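Local structure of DNA polymerase III subunit beta (Helicobacter pylori 26695, 4S3I) at residues F135-F140 with L212-F217; L207-L212 with H233-K238; K142-I147 with L201-L206; L170-T175 with T183-I188; K126-V131 with S189-E194. The protein tethers DNA polymerases and other proteins to DNA as the sliding beta clamp and so makes replication processive. One frame throughout, in Å; residues are numbered along the deposited sequence.

Contact 1 of 5, residues F135-F140 with L212-F217; sequences FLVDAF and LFYENF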
# COMPACT_ATOMS: atom_id res chain seq x y z
N PHE A 135 24.03 -4.63 16.04
CA PHE A 135 24.91 -4.88 14.89
C PHE A 135 24.51 -6.05 13.96
O PHE A 135 24.64 -5.95 12.74
CB PHE A 135 26.38 -5.03 15.32
CG PHE A 135 26.61 -6.10 16.34
CD1 PHE A 135 26.75 -5.78 17.68
CD2 PHE A 135 26.71 -7.44 15.96
CE1 PHE A 135 26.96 -6.77 18.62
CE2 PHE A 135 26.92 -8.43 16.90
CZ PHE A 135 27.05 -8.09 18.24
N LEU A 136 24.02 -7.15 14.53
CA LEU A 136 23.68 -8.30 13.69
C LEU A 136 22.46 -8.03 12.82
O LEU A 136 22.49 -8.29 11.61
CB LEU A 136 23.50 -9.57 14.54
CG LEU A 136 23.25 -10.87 13.75
CD1 LEU A 136 24.40 -11.15 12.79
CD2 LEU A 136 23.07 -12.05 14.72
N VAL A 137 21.38 -7.50 13.39
CA VAL A 137 20.21 -7.24 12.56
C VAL A 137 20.46 -6.07 11.60
O VAL A 137 19.81 -5.95 10.56
CB VAL A 137 18.91 -7.02 13.36
CG1 VAL A 137 18.73 -8.13 14.41
CG2 VAL A 137 18.88 -5.64 14.02
N ASP A 138 21.39 -5.20 11.98
CA ASP A 138 21.80 -4.11 11.09
C ASP A 138 22.46 -4.71 9.86
O ASP A 138 22.15 -4.35 8.73
CB ASP A 138 22.76 -3.17 11.83
CG ASP A 138 23.06 -1.90 11.03
OD1 ASP A 138 22.12 -1.28 10.51
OD2 ASP A 138 24.25 -1.53 10.92
N ALA A 139 23.38 -5.65 10.08
CA ALA A 139 24.01 -6.37 8.99
C ALA A 139 22.97 -7.10 8.13
O ALA A 139 23.03 -7.06 6.91
CB ALA A 139 25.06 -7.36 9.54
N PHE A 140 22.03 -7.77 8.78
CA PHE A 140 20.99 -8.51 8.07
C PHE A 140 20.16 -7.56 7.20
O PHE A 140 19.90 -7.84 6.03
CB PHE A 140 20.05 -9.25 9.05
CG PHE A 140 20.64 -10.48 9.67
CD1 PHE A 140 21.87 -10.97 9.25
CD2 PHE A 140 19.95 -11.17 10.66
CE1 PHE A 140 22.42 -12.12 9.82
CE2 PHE A 140 20.49 -12.32 11.23
CZ PHE A 140 21.72 -12.80 10.81
N LEU A 212 11.18 -9.60 14.30
CA LEU A 212 11.06 -10.09 15.66
C LEU A 212 12.13 -9.52 16.58
O LEU A 212 11.86 -9.25 17.76
CB LEU A 212 11.15 -11.61 15.68
CG LEU A 212 9.97 -12.34 15.06
CD1 LEU A 212 10.30 -13.80 14.78
CD2 LEU A 212 8.78 -12.25 16.00
N PHE A 213 13.33 -9.36 16.06
CA PHE A 213 14.48 -9.14 16.93
C PHE A 213 15.23 -7.87 16.58
O PHE A 213 15.21 -7.43 15.44
CB PHE A 213 15.43 -10.33 16.88
CG PHE A 213 14.79 -11.64 17.26
CD1 PHE A 213 14.53 -11.94 18.60
CD2 PHE A 213 14.45 -12.57 16.29
CE1 PHE A 213 13.93 -13.15 18.96
CE2 PHE A 213 13.85 -13.79 16.63
CZ PHE A 213 13.59 -14.08 17.97
N TYR A 214 15.91 -7.29 17.56
CA TYR A 214 16.71 -6.10 17.34
C TYR A 214 18.02 -6.21 18.13
O TYR A 214 19.10 -6.33 17.56
CB TYR A 214 15.91 -4.86 17.73
CG TYR A 214 16.64 -3.57 17.48
CD1 TYR A 214 16.94 -3.16 16.19
CD2 TYR A 214 17.02 -2.75 18.54
CE1 TYR A 214 17.61 -1.97 15.95
CE2 TYR A 214 17.69 -1.55 18.31
CZ TYR A 214 17.98 -1.17 17.02
OH TYR A 214 18.65 0.01 16.78
N GLU A 215 17.91 -6.21 19.45
CA GLU A 215 19.08 -6.46 20.29
C GLU A 215 18.70 -7.27 21.52
O GLU A 215 17.52 -7.51 21.78
CB GLU A 215 19.75 -5.14 20.68
CG GLU A 215 18.85 -4.19 21.44
CD GLU A 215 19.54 -2.88 21.75
OE1 GLU A 215 20.71 -2.71 21.33
OE2 GLU A 215 18.92 -2.02 22.42
N ASN A 216 19.72 -7.67 22.28
CA ASN A 216 19.53 -8.49 23.48
C ASN A 216 18.76 -9.77 23.18
O ASN A 216 17.64 -9.97 23.65
CB ASN A 216 18.90 -7.67 24.62
CG ASN A 216 19.83 -6.57 25.13
OD1 ASN A 216 21.05 -6.72 25.14
ND2 ASN A 216 19.24 -5.45 25.56
N PHE A 217 19.38 -10.62 22.37
CA PHE A 217 18.88 -11.96 22.10
C PHE A 217 20.07 -12.90 21.99
O PHE A 217 21.21 -12.46 21.84
CB PHE A 217 18.03 -12.02 20.83
CG PHE A 217 18.74 -11.54 19.58
CD1 PHE A 217 18.64 -10.21 19.18
CD2 PHE A 217 19.50 -12.42 18.80
CE1 PHE A 217 19.29 -9.76 18.03
CE2 PHE A 217 20.15 -11.97 17.64
CZ PHE A 217 20.04 -10.64 17.26
O HOH W 1 21.46 -7.13 16.50
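Val137 points its two methyl branches from helix 135-143 at the loop that joins helix 203-212 to strand 217-221, inside the central domain of the beta sliding clamp, a domain in which two helices pack on beta-sheet; in sliding clamps of this family such helices line the DNA channel. The valine crosses Tyr214 at about a right angle: CG2 of Val137 comes up obliquely to the ring, 3.8 Å from CD1 of Tyr214. Its other branch, CG1, approaches the Phe217 ring obliquely, 4.0 Å from CE1, and also lies against the carbonyl oxygen of Phe213. A short, beta-branched residue suits this place because its two methyls can address two aromatic rings at once.

Leu136 also crosses Phe217 at about a right angle, but meets it at the rim, CD2 lying near the ring plane and 4.1 Å from CE2. Phe217 reaches this position with CG between its own backbone N and carbonyl carbon (chi1 57°), while the start of strand 217-221 is held by backbone bonding to Val131 in a G1 beta bulge. Leu136 also touches Met161 of strand 158-164.

No direct hydrogen bond joins the segments. One water bridges them instead, accepting from Val137 N at 3.1 Å and donating to Tyr214 O at 2.7 Å.

Contact 2 of 5, residues L207-L212 with H233-K238; sequences LEILKL and HTFFTK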
# COMPACT_ATOMS: atom_id res chain seq x y z
N LEU A 207 14.15 -12.37 6.83
CA LEU A 207 13.10 -11.36 6.88
C LEU A 207 12.24 -11.48 8.13
O LEU A 207 11.89 -10.47 8.75
CB LEU A 207 12.26 -11.43 5.61
CG LEU A 207 13.07 -11.10 4.35
CD1 LEU A 207 12.30 -11.49 3.08
CD2 LEU A 207 13.43 -9.61 4.33
N GLU A 208 11.93 -12.71 8.54
CA GLU A 208 11.21 -12.89 9.80
C GLU A 208 12.01 -12.40 11.01
O GLU A 208 11.46 -11.71 11.88
CB GLU A 208 10.77 -14.36 9.98
CG GLU A 208 9.84 -14.87 8.89
CD GLU A 208 8.67 -13.93 8.60
OE1 GLU A 208 8.24 -13.18 9.51
OE2 GLU A 208 8.17 -13.94 7.45
N ILE A 209 13.29 -12.74 11.06
CA ILE A 209 14.15 -12.27 12.14
C ILE A 209 14.09 -10.75 12.28
O ILE A 209 14.06 -10.21 13.40
CB ILE A 209 15.62 -12.71 11.93
CG1 ILE A 209 15.75 -14.18 12.27
CG2 ILE A 209 16.58 -11.90 12.82
CD1 ILE A 209 16.90 -14.86 11.55
N LEU A 210 14.06 -10.06 11.15
CA LEU A 210 14.01 -8.60 11.18
C LEU A 210 12.74 -8.07 11.84
O LEU A 210 12.75 -6.99 12.44
CB LEU A 210 14.18 -8.02 9.77
CG LEU A 210 15.54 -8.26 9.13
CD1 LEU A 210 15.56 -7.70 7.70
CD2 LEU A 210 16.65 -7.61 9.97
N LYS A 211 11.64 -8.83 11.75
CA LYS A 211 10.39 -8.36 12.36
C LYS A 211 10.38 -8.63 13.86
O LYS A 211 9.64 -7.98 14.60
CB LYS A 211 9.17 -9.02 11.71
CG LYS A 211 9.06 -8.90 10.21
CD LYS A 211 7.85 -9.70 9.74
CE LYS A 211 8.00 -10.19 8.31
NZ LYS A 211 6.88 -11.11 7.92
N LEU A 212 11.18 -9.60 14.30
CA LEU A 212 11.06 -10.09 15.66
C LEU A 212 12.13 -9.52 16.58
O LEU A 212 11.86 -9.25 17.76
CB LEU A 212 11.15 -11.61 15.68
CG LEU A 212 9.97 -12.34 15.06
CD1 LEU A 212 10.30 -13.80 14.78
CD2 LEU A 212 8.78 -12.25 16.00
N HIS A 233 10.33 -14.39 22.82
CA HIS A 233 10.28 -15.26 21.65
C HIS A 233 11.36 -16.33 21.58
O HIS A 233 12.51 -16.10 22.00
CB HIS A 233 10.40 -14.42 20.38
CG HIS A 233 9.35 -13.36 20.24
ND1 HIS A 233 8.00 -13.66 20.15
CD2 HIS A 233 9.44 -12.02 20.16
CE1 HIS A 233 7.32 -12.54 20.02
NE2 HIS A 233 8.17 -11.53 20.02
N THR A 234 10.99 -17.49 21.05
CA THR A 234 11.96 -18.48 20.59
C THR A 234 11.65 -18.74 19.13
O THR A 234 10.59 -19.26 18.79
CB THR A 234 11.88 -19.80 21.37
OG1 THR A 234 12.04 -19.55 22.78
CG2 THR A 234 12.97 -20.78 20.89
N PHE A 235 12.58 -18.36 18.26
CA PHE A 235 12.44 -18.54 16.82
C PHE A 235 13.43 -19.60 16.39
O PHE A 235 14.54 -19.67 16.94
CB PHE A 235 12.78 -17.22 16.13
CG PHE A 235 12.98 -17.34 14.64
CD1 PHE A 235 11.93 -17.08 13.77
CD2 PHE A 235 14.23 -17.67 14.10
CE1 PHE A 235 12.11 -17.17 12.39
CE2 PHE A 235 14.42 -17.77 12.73
CZ PHE A 235 13.36 -17.51 11.86
N PHE A 236 13.03 -20.42 15.43
CA PHE A 236 13.99 -21.31 14.78
C PHE A 236 13.82 -21.33 13.26
O PHE A 236 12.74 -21.05 12.73
CB PHE A 236 13.91 -22.73 15.33
CG PHE A 236 12.84 -23.57 14.68
CD1 PHE A 236 13.12 -24.35 13.56
CD2 PHE A 236 11.55 -23.60 15.20
CE1 PHE A 236 12.13 -25.13 12.95
CE2 PHE A 236 10.56 -24.38 14.61
CZ PHE A 236 10.85 -25.14 13.48
N THR A 237 14.90 -21.68 12.58
CA THR A 237 14.85 -21.95 11.15
C THR A 237 15.78 -23.09 10.81
O THR A 237 16.84 -23.25 11.41
CB THR A 237 15.23 -20.71 10.29
OG1 THR A 237 15.21 -21.07 8.90
CG2 THR A 237 16.63 -20.21 10.65
N LYS A 238 15.36 -23.90 9.85
CA LYS A 238 16.26 -24.88 9.30
C LYS A 238 17.31 -24.08 8.55
O LYS A 238 17.02 -22.99 8.05
CB LYS A 238 15.53 -25.83 8.36
CG LYS A 238 16.35 -27.03 7.94
CD LYS A 238 15.71 -27.79 6.77
CE LYS A 238 14.38 -28.45 7.14
NZ LYS A 238 13.90 -29.38 6.07
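The Phe235 ring receives Ile209 over one face: CG1 stands 4.2 Å from the ring centroid, 26° off the normal, in a CH-pi contact. Leu212 and Glu208 approach the same ring obliquely, Leu212 CD1 3.8 Å from Phe235 CD1 and Glu208 CB 3.9 Å from Phe235 CE1. The His233 ring has Leu212 CD2 almost squarely over the centre of one face, 4.2 Å from its centroid, and Tyr18 packs against this imidazole edge-to-face. Leu212 thus divides its two methyls between two aromatic residues, which a branched leucine does well at the end of helix 203-212.

The helix runs nearly antiparallel to strand 233-238, at 171°, with their axes 10.2 Å apart. Phe235 extends into this gap with CG anti to its backbone N (chi1 167°). Glu208 lends only its aliphatic root to the ring. Its chain bends at chi2, and the carboxylate forms a salt bridge with Lys211 one turn on, NZ to OE1 being 2.9 Å.

No hydrogen bond crosses between helix and strand. The chemistry therefore implies that dispersion and CH-pi contacts hold the helix on the sheet, while the Glu208 carboxylate bonds within its own helix and His233 ND1 is hydrogen-bonded to Ser57 OG.

Contact 3 of 5, residues K142-I147 with L201-L206; sequences KIAPVI and LPKRAL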
# COMPACT_ATOMS: atom_id res chain seq x y z
N LYS A 142 20.92 -4.69 6.04
CA LYS A 142 21.70 -3.99 5.01
C LYS A 142 22.03 -4.91 3.85
O LYS A 142 22.15 -4.47 2.71
CB LYS A 142 22.97 -3.39 5.63
CG LYS A 142 22.71 -2.09 6.37
CD LYS A 142 23.95 -1.59 7.13
CE LYS A 142 23.70 -0.22 7.77
NZ LYS A 142 24.79 0.11 8.74
N ILE A 143 22.13 -6.19 4.14
CA ILE A 143 22.58 -7.15 3.14
C ILE A 143 21.41 -7.83 2.42
O ILE A 143 21.52 -8.24 1.26
CB ILE A 143 23.51 -8.19 3.81
CG1 ILE A 143 24.79 -7.49 4.26
CG2 ILE A 143 23.85 -9.37 2.89
CD1 ILE A 143 25.81 -8.41 4.92
N ALA A 144 20.28 -7.92 3.11
CA ALA A 144 19.08 -8.58 2.57
C ALA A 144 18.74 -8.26 1.11
O ALA A 144 18.41 -9.18 0.35
CB ALA A 144 17.86 -8.31 3.47
N PRO A 145 18.82 -6.97 0.70
CA PRO A 145 18.38 -6.67 -0.67
C PRO A 145 19.18 -7.36 -1.77
O PRO A 145 18.68 -7.45 -2.88
CB PRO A 145 18.57 -5.16 -0.77
CG PRO A 145 18.46 -4.66 0.62
CD PRO A 145 19.06 -5.73 1.47
N VAL A 146 20.39 -7.81 -1.49
CA VAL A 146 21.18 -8.43 -2.56
C VAL A 146 20.83 -9.90 -2.73
O VAL A 146 21.17 -10.51 -3.74
CB VAL A 146 22.70 -8.25 -2.36
CG1 VAL A 146 23.02 -6.78 -1.99
CG2 VAL A 146 23.21 -9.19 -1.28
N ILE A 147 20.15 -10.46 -1.73
CA ILE A 147 19.91 -11.91 -1.71
C ILE A 147 18.64 -12.30 -2.45
O ILE A 147 17.56 -11.77 -2.15
CB ILE A 147 19.87 -12.44 -0.27
CG1 ILE A 147 21.23 -12.23 0.38
CG2 ILE A 147 19.51 -13.91 -0.23
CD1 ILE A 147 21.24 -12.47 1.88
N LEU A 201 21.47 -19.01 6.65
CA LEU A 201 20.06 -18.79 6.97
C LEU A 201 19.28 -18.44 5.70
O LEU A 201 19.66 -17.53 4.98
CB LEU A 201 19.89 -17.60 7.92
CG LEU A 201 20.47 -17.48 9.32
CD1 LEU A 201 19.42 -16.86 10.21
CD2 LEU A 201 20.90 -18.79 9.87
N PRO A 202 18.16 -19.15 5.46
CA PRO A 202 17.29 -18.82 4.31
C PRO A 202 16.78 -17.39 4.37
O PRO A 202 16.61 -16.86 5.47
CB PRO A 202 16.10 -19.78 4.47
CG PRO A 202 16.64 -20.93 5.31
CD PRO A 202 17.65 -20.30 6.24
N LYS A 203 16.53 -16.79 3.21
CA LYS A 203 16.04 -15.41 3.13
C LYS A 203 14.77 -15.19 3.93
O LYS A 203 14.63 -14.18 4.63
CB LYS A 203 15.84 -15.01 1.66
CG LYS A 203 15.26 -13.60 1.43
CD LYS A 203 16.32 -12.49 1.47
CE LYS A 203 15.78 -11.14 0.98
NZ LYS A 203 16.13 -10.82 -0.45
N ARG A 204 13.84 -16.15 3.86
CA ARG A 204 12.58 -16.01 4.58
C ARG A 204 12.84 -15.84 6.07
O ARG A 204 12.26 -14.97 6.72
CB ARG A 204 11.68 -17.24 4.36
CG ARG A 204 10.36 -17.13 5.12
CD ARG A 204 9.67 -18.47 5.27
NE ARG A 204 8.44 -18.37 6.05
CZ ARG A 204 7.59 -19.37 6.22
NH1 ARG A 204 7.82 -20.55 5.65
NH2 ARG A 204 6.49 -19.20 6.95
N ALA A 205 13.74 -16.68 6.60
CA ALA A 205 14.12 -16.60 8.00
C ALA A 205 14.70 -15.23 8.30
O ALA A 205 14.38 -14.60 9.32
CB ALA A 205 15.13 -17.70 8.34
N LEU A 206 15.58 -14.78 7.41
CA LEU A 206 16.19 -13.45 7.56
C LEU A 206 15.11 -12.39 7.74
O LEU A 206 15.13 -11.60 8.69
CB LEU A 206 17.07 -13.13 6.34
CG LEU A 206 18.15 -12.04 6.45
CD1 LEU A 206 18.95 -11.96 5.16
CD2 LEU A 206 17.60 -10.68 6.78
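Ile147, in the turn after the 3-10 segment 144-146, comes nearest to Lys203, the first residue of helix 203-212, with CA atoms 7.1 Å apart. Lys203 spans the gap: CG is anti to its backbone N, and the bend at chi2 (83°) sets CD 3.9 Å from Ile147 CG2, while the bend at chi4 turns NZ toward the carbonyls. NZ donates to Ala144 O at 2.9 Å from above the carbonyl plane, and Ile147 N reaches the same oxygen from the opposite face. The approach of NZ to Ile147 O is modelled too short, so its exact geometry is doubtful. A lysine suits this place, its methylenes packing on isoleucine while its ammonium can bond a turn carbonyl.

Leu206 sets CD2 4.1 Å from Ala144 CB and CD1 4.0 Å from Ile147 CD1; the small alanine leaves room for these methyls. A lysine at one helix start, reaching the 3-10 turn that follows helix 135-143, thus joins the two helices of one clamp domain, where Ile147 and Leu206 both touch Ile159 of strand 158-164.

Contact 4 of 5, residues L170-T175 with T183-I188; sequences LSVVGT and TQLEKI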
# COMPACT_ATOMS: atom_id res chain seq x y z
N LEU A 170 32.61 -12.55 13.43
CA LEU A 170 31.51 -13.13 12.68
C LEU A 170 31.41 -12.36 11.38
O LEU A 170 31.26 -11.13 11.37
CB LEU A 170 30.21 -13.00 13.47
CG LEU A 170 28.91 -13.27 12.71
CD1 LEU A 170 28.89 -14.71 12.19
CD2 LEU A 170 27.72 -13.02 13.63
N SER A 171 31.52 -13.08 10.26
CA SER A 171 31.35 -12.45 8.96
C SER A 171 29.96 -12.75 8.43
O SER A 171 29.46 -13.87 8.56
CB SER A 171 32.41 -12.93 7.97
OG SER A 171 33.71 -12.72 8.48
N VAL A 172 29.35 -11.73 7.83
CA VAL A 172 27.99 -11.83 7.31
C VAL A 172 28.06 -11.44 5.85
O VAL A 172 28.58 -10.37 5.52
CB VAL A 172 27.03 -10.94 8.10
CG1 VAL A 172 25.62 -11.10 7.60
CG2 VAL A 172 27.08 -11.26 9.60
N VAL A 173 27.58 -12.32 4.97
CA VAL A 173 27.75 -12.17 3.52
C VAL A 173 26.48 -12.54 2.76
O VAL A 173 25.86 -13.57 3.05
CB VAL A 173 28.88 -13.08 2.98
CG1 VAL A 173 29.18 -12.77 1.53
CG2 VAL A 173 30.14 -12.95 3.83
N GLY A 174 26.11 -11.71 1.79
CA GLY A 174 25.05 -12.06 0.86
C GLY A 174 25.56 -11.82 -0.55
O GLY A 174 26.35 -10.90 -0.77
N THR A 175 25.14 -12.64 -1.51
CA THR A 175 25.45 -12.34 -2.91
C THR A 175 24.42 -12.91 -3.86
O THR A 175 23.73 -13.89 -3.53
CB THR A 175 26.85 -12.86 -3.30
OG1 THR A 175 27.04 -12.72 -4.72
CG2 THR A 175 27.00 -14.32 -2.94
N THR A 183 30.17 -7.98 5.67
CA THR A 183 30.66 -7.21 6.79
C THR A 183 31.39 -8.16 7.70
O THR A 183 31.12 -9.37 7.73
CB THR A 183 29.54 -6.49 7.55
OG1 THR A 183 30.11 -5.61 8.53
CG2 THR A 183 28.61 -7.49 8.24
N GLN A 184 32.34 -7.61 8.44
CA GLN A 184 33.06 -8.40 9.41
C GLN A 184 32.80 -7.78 10.77
O GLN A 184 33.10 -6.60 10.99
CB GLN A 184 34.55 -8.45 9.06
CG GLN A 184 35.29 -9.63 9.69
CD GLN A 184 36.52 -10.05 8.89
OE1 GLN A 184 36.41 -10.78 7.91
NE2 GLN A 184 37.69 -9.58 9.32
N LEU A 185 32.21 -8.56 11.67
CA LEU A 185 31.90 -8.07 13.01
C LEU A 185 32.95 -8.60 13.99
O LEU A 185 33.02 -9.80 14.26
CB LEU A 185 30.51 -8.53 13.44
CG LEU A 185 29.41 -8.18 12.44
CD1 LEU A 185 28.14 -8.97 12.72
CD2 LEU A 185 29.13 -6.70 12.48
N GLU A 186 33.76 -7.70 14.52
CA GLU A 186 34.85 -8.13 15.39
C GLU A 186 34.48 -8.00 16.86
O GLU A 186 33.46 -7.39 17.21
CB GLU A 186 36.12 -7.35 15.07
CG GLU A 186 36.63 -7.60 13.66
CD GLU A 186 38.07 -7.17 13.47
OE1 GLU A 186 38.81 -7.86 12.73
OE2 GLU A 186 38.46 -6.14 14.06
N LYS A 187 35.32 -8.58 17.71
CA LYS A 187 35.13 -8.55 19.16
C LYS A 187 33.76 -9.08 19.56
O LYS A 187 33.03 -8.49 20.36
CB LYS A 187 35.39 -7.14 19.71
CG LYS A 187 36.63 -6.51 19.09
CD LYS A 187 37.26 -5.43 19.97
CE LYS A 187 38.62 -5.01 19.41
NZ LYS A 187 39.31 -3.97 20.23
N ILE A 188 33.42 -10.22 18.96
CA ILE A 188 32.19 -10.93 19.28
C ILE A 188 32.58 -12.13 20.12
O ILE A 188 33.41 -12.94 19.70
CB ILE A 188 31.52 -11.43 17.99
CG1 ILE A 188 31.36 -10.28 17.01
CG2 ILE A 188 30.17 -12.08 18.30
CD1 ILE A 188 30.53 -9.13 17.56
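Leu185 leaves strand 179-185 on the same side of the sheet as Leu170, Val172 and Thr183. Its CB lies 3.4 Å from Leu170 O, the carbonyl that its own backbone N bonds, and CG, anti to the carbonyl carbon of Leu185 (chi1 -53°), stays close to that oxygen. At the tip, CD1 meets Val172 CG2 at 4.0 Å and Leu170 CD2 at 4.2 Å. Leu170 and Leu185 lie side by side, pointing the same way, whereas Val172 crosses Leu185 at a slant.

The strands pair antiparallel. Leu170 with Leu185 is a hydrogen-bonded pair: Leu170 N donates to Leu185 O at 2.9 Å, and Leu185 N donates to Leu170 O at 2.8 Å. Val172 with Thr183 is the next hydrogen-bonded pair, and Thr183 CG2 packs 3.8 Å from Val172 CB while its hydroxyl bonds Lys366 O. On the other face, Ser171 and Gln184 form the intervening non-hydrogen-bonded pair; the polar Gln184 suits an exposed place, while small Ser171 fits beside it though buried.

Branched aliphatic residues suit the face of Leu170 and Val172 because helix 135-143 lies against it, through Leu136, Ala139 and Ile143. This is a beta hairpin whose apolar face carries a helix, the layered alpha-beta arrangement of a sliding clamp domain.

Contact 5 of 5, residues K126-V131 with S189-E194; sequences KVSIEV and SIHSTE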
# COMPACT_ATOMS: atom_id res chain seq x y z
N LYS A 126 26.23 -26.03 18.82
CA LYS A 126 27.65 -26.20 18.55
C LYS A 126 28.28 -24.82 18.57
O LYS A 126 29.49 -24.67 18.76
CB LYS A 126 27.89 -26.82 17.18
CG LYS A 126 27.38 -28.24 17.04
CD LYS A 126 27.94 -28.89 15.78
CE LYS A 126 27.56 -30.36 15.71
NZ LYS A 126 28.50 -31.14 14.86
N VAL A 127 27.46 -23.81 18.35
CA VAL A 127 27.93 -22.44 18.39
C VAL A 127 26.86 -21.56 18.99
O VAL A 127 25.66 -21.79 18.77
CB VAL A 127 28.34 -21.94 16.98
CG1 VAL A 127 27.16 -21.99 16.03
CG2 VAL A 127 28.89 -20.51 17.05
N SER A 128 27.28 -20.59 19.78
CA SER A 128 26.32 -19.67 20.36
C SER A 128 26.95 -18.31 20.55
O SER A 128 28.15 -18.21 20.85
CB SER A 128 25.81 -20.19 21.70
OG SER A 128 26.73 -19.91 22.72
N ILE A 129 26.15 -17.27 20.36
CA ILE A 129 26.53 -15.92 20.71
C ILE A 129 25.39 -15.20 21.43
O ILE A 129 24.21 -15.55 21.27
CB ILE A 129 26.95 -15.11 19.47
CG1 ILE A 129 25.85 -15.16 18.40
CG2 ILE A 129 28.26 -15.63 18.89
CD1 ILE A 129 26.04 -14.10 17.32
N GLU A 130 25.77 -14.21 22.23
CA GLU A 130 24.83 -13.33 22.88
C GLU A 130 24.98 -12.01 22.15
O GLU A 130 26.10 -11.52 21.98
CB GLU A 130 25.18 -13.16 24.36
CG GLU A 130 24.10 -13.63 25.34
CD GLU A 130 23.93 -15.15 25.39
OE1 GLU A 130 24.61 -15.86 24.62
OE2 GLU A 130 23.11 -15.64 26.20
N VAL A 131 23.87 -11.45 21.68
CA VAL A 131 23.92 -10.23 20.88
C VAL A 131 23.30 -9.11 21.68
O VAL A 131 22.08 -9.06 21.84
CB VAL A 131 23.16 -10.43 19.56
CG1 VAL A 131 23.15 -9.14 18.74
CG2 VAL A 131 23.78 -11.56 18.76
N SER A 189 32.01 -12.24 21.32
CA SER A 189 32.25 -13.41 22.15
C SER A 189 31.57 -14.61 21.52
O SER A 189 30.35 -14.77 21.60
CB SER A 189 31.72 -13.19 23.57
OG SER A 189 32.44 -12.17 24.23
N ILE A 190 32.36 -15.46 20.87
CA ILE A 190 31.83 -16.65 20.21
C ILE A 190 32.13 -17.90 21.02
O ILE A 190 33.29 -18.19 21.33
CB ILE A 190 32.42 -16.81 18.79
CG1 ILE A 190 32.00 -15.64 17.91
CG2 ILE A 190 31.98 -18.14 18.16
CD1 ILE A 190 32.53 -15.71 16.48
N HIS A 191 31.08 -18.64 21.36
CA HIS A 191 31.25 -19.94 21.98
C HIS A 191 30.94 -21.01 20.95
O HIS A 191 29.85 -21.04 20.38
CB HIS A 191 30.36 -20.09 23.21
CG HIS A 191 30.56 -19.02 24.23
ND1 HIS A 191 31.46 -19.14 25.27
CD2 HIS A 191 30.02 -17.78 24.34
CE1 HIS A 191 31.44 -18.03 25.99
NE2 HIS A 191 30.58 -17.19 25.45
N SER A 192 31.91 -21.88 20.69
CA SER A 192 31.80 -22.84 19.60
C SER A 192 32.63 -24.07 19.92
O SER A 192 33.68 -23.97 20.55
CB SER A 192 32.25 -22.21 18.28
OG SER A 192 32.15 -23.13 17.22
N THR A 193 32.15 -25.23 19.48
CA THR A 193 32.90 -26.47 19.67
C THR A 193 33.97 -26.62 18.58
O THR A 193 34.97 -27.30 18.77
CB THR A 193 31.96 -27.69 19.68
OG1 THR A 193 31.16 -27.68 18.49
CG2 THR A 193 31.03 -27.61 20.89
N GLU A 194 33.74 -25.96 17.45
CA GLU A 194 34.68 -25.96 16.34
C GLU A 194 35.35 -24.59 16.19
O GLU A 194 34.77 -23.57 16.57
CB GLU A 194 33.96 -26.31 15.03
CG GLU A 194 34.12 -27.75 14.57
CD GLU A 194 33.98 -27.90 13.06
OE1 GLU A 194 33.06 -27.27 12.48
OE2 GLU A 194 34.79 -28.64 12.46
O HOH W 2 28.38 -14.64 23.44
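Val127 and Ser192 face each other as a non-hydrogen-bonded antiparallel pair where strand 127-131 meets the short strand 190-192, an outermost strand in this chain of a sheet of the beta clamp. Val127 CG2 packs 4.0 Å from Ser192 CB and equally near Ile190 CG2. On the same face, Ile129 and Ile190 run side by side, CG2 of Ile129 lying 3.9 Å from CG1 of Ile190. Beta-branched residues suit extended backbone and fill this buried side, where Phe163 of strand 158-164 touches Val127, Ile129 and Ile190.

The next pair, Ser128 with His191, is hydrogen-bonded and turns its side chains to the other face. Ser128 N donates to His191 O at 2.7 Å, and His191 N donates to Ser128 O at 3.0 Å. Ser128 O also lies in the plane of the imidazole, at its edge. Small serine and exposed histidine suit this outer side, with Ser128 OG 3.7 Å from His191 CB.

Farther along, Thr193 N bonds Lys126 O at 2.8 Å, and Ser192 OG, anti to its backbone N (chi1 -180°), donates to Glu194 O in the turn that follows. Lys126 and Val127 form a classic beta bulge opposite Ser221 of the neighbouring strand 217-221. At the opposite end a water extends the pairing, accepting from Glu130 N at 2.9 Å and donating to Ser189 O.

Overall arrangement
All five contacts belong to the middle of the chain and build one clamp domain from two helices and the sheets they pack on. Contacts 1 and 2 share Leu212, with centres about 10 Å apart, and Phe213 of contact 1 packs on Phe235 of contact 2. Contact 3 ties the two helices together near the chain's centre; its Ile143 touches Gly174 of contact 4, about 14 Å away between centres. Contact 4 meets contact 1 through Leu170 and Leu136, and contact 5 through Ile188 and Ile129. Contacts 3 and 5 lie farthest apart, about 21 Å between centres. Contact 2 reaches strand 53-60 of the N-terminal part, linking this domain to its neighbour.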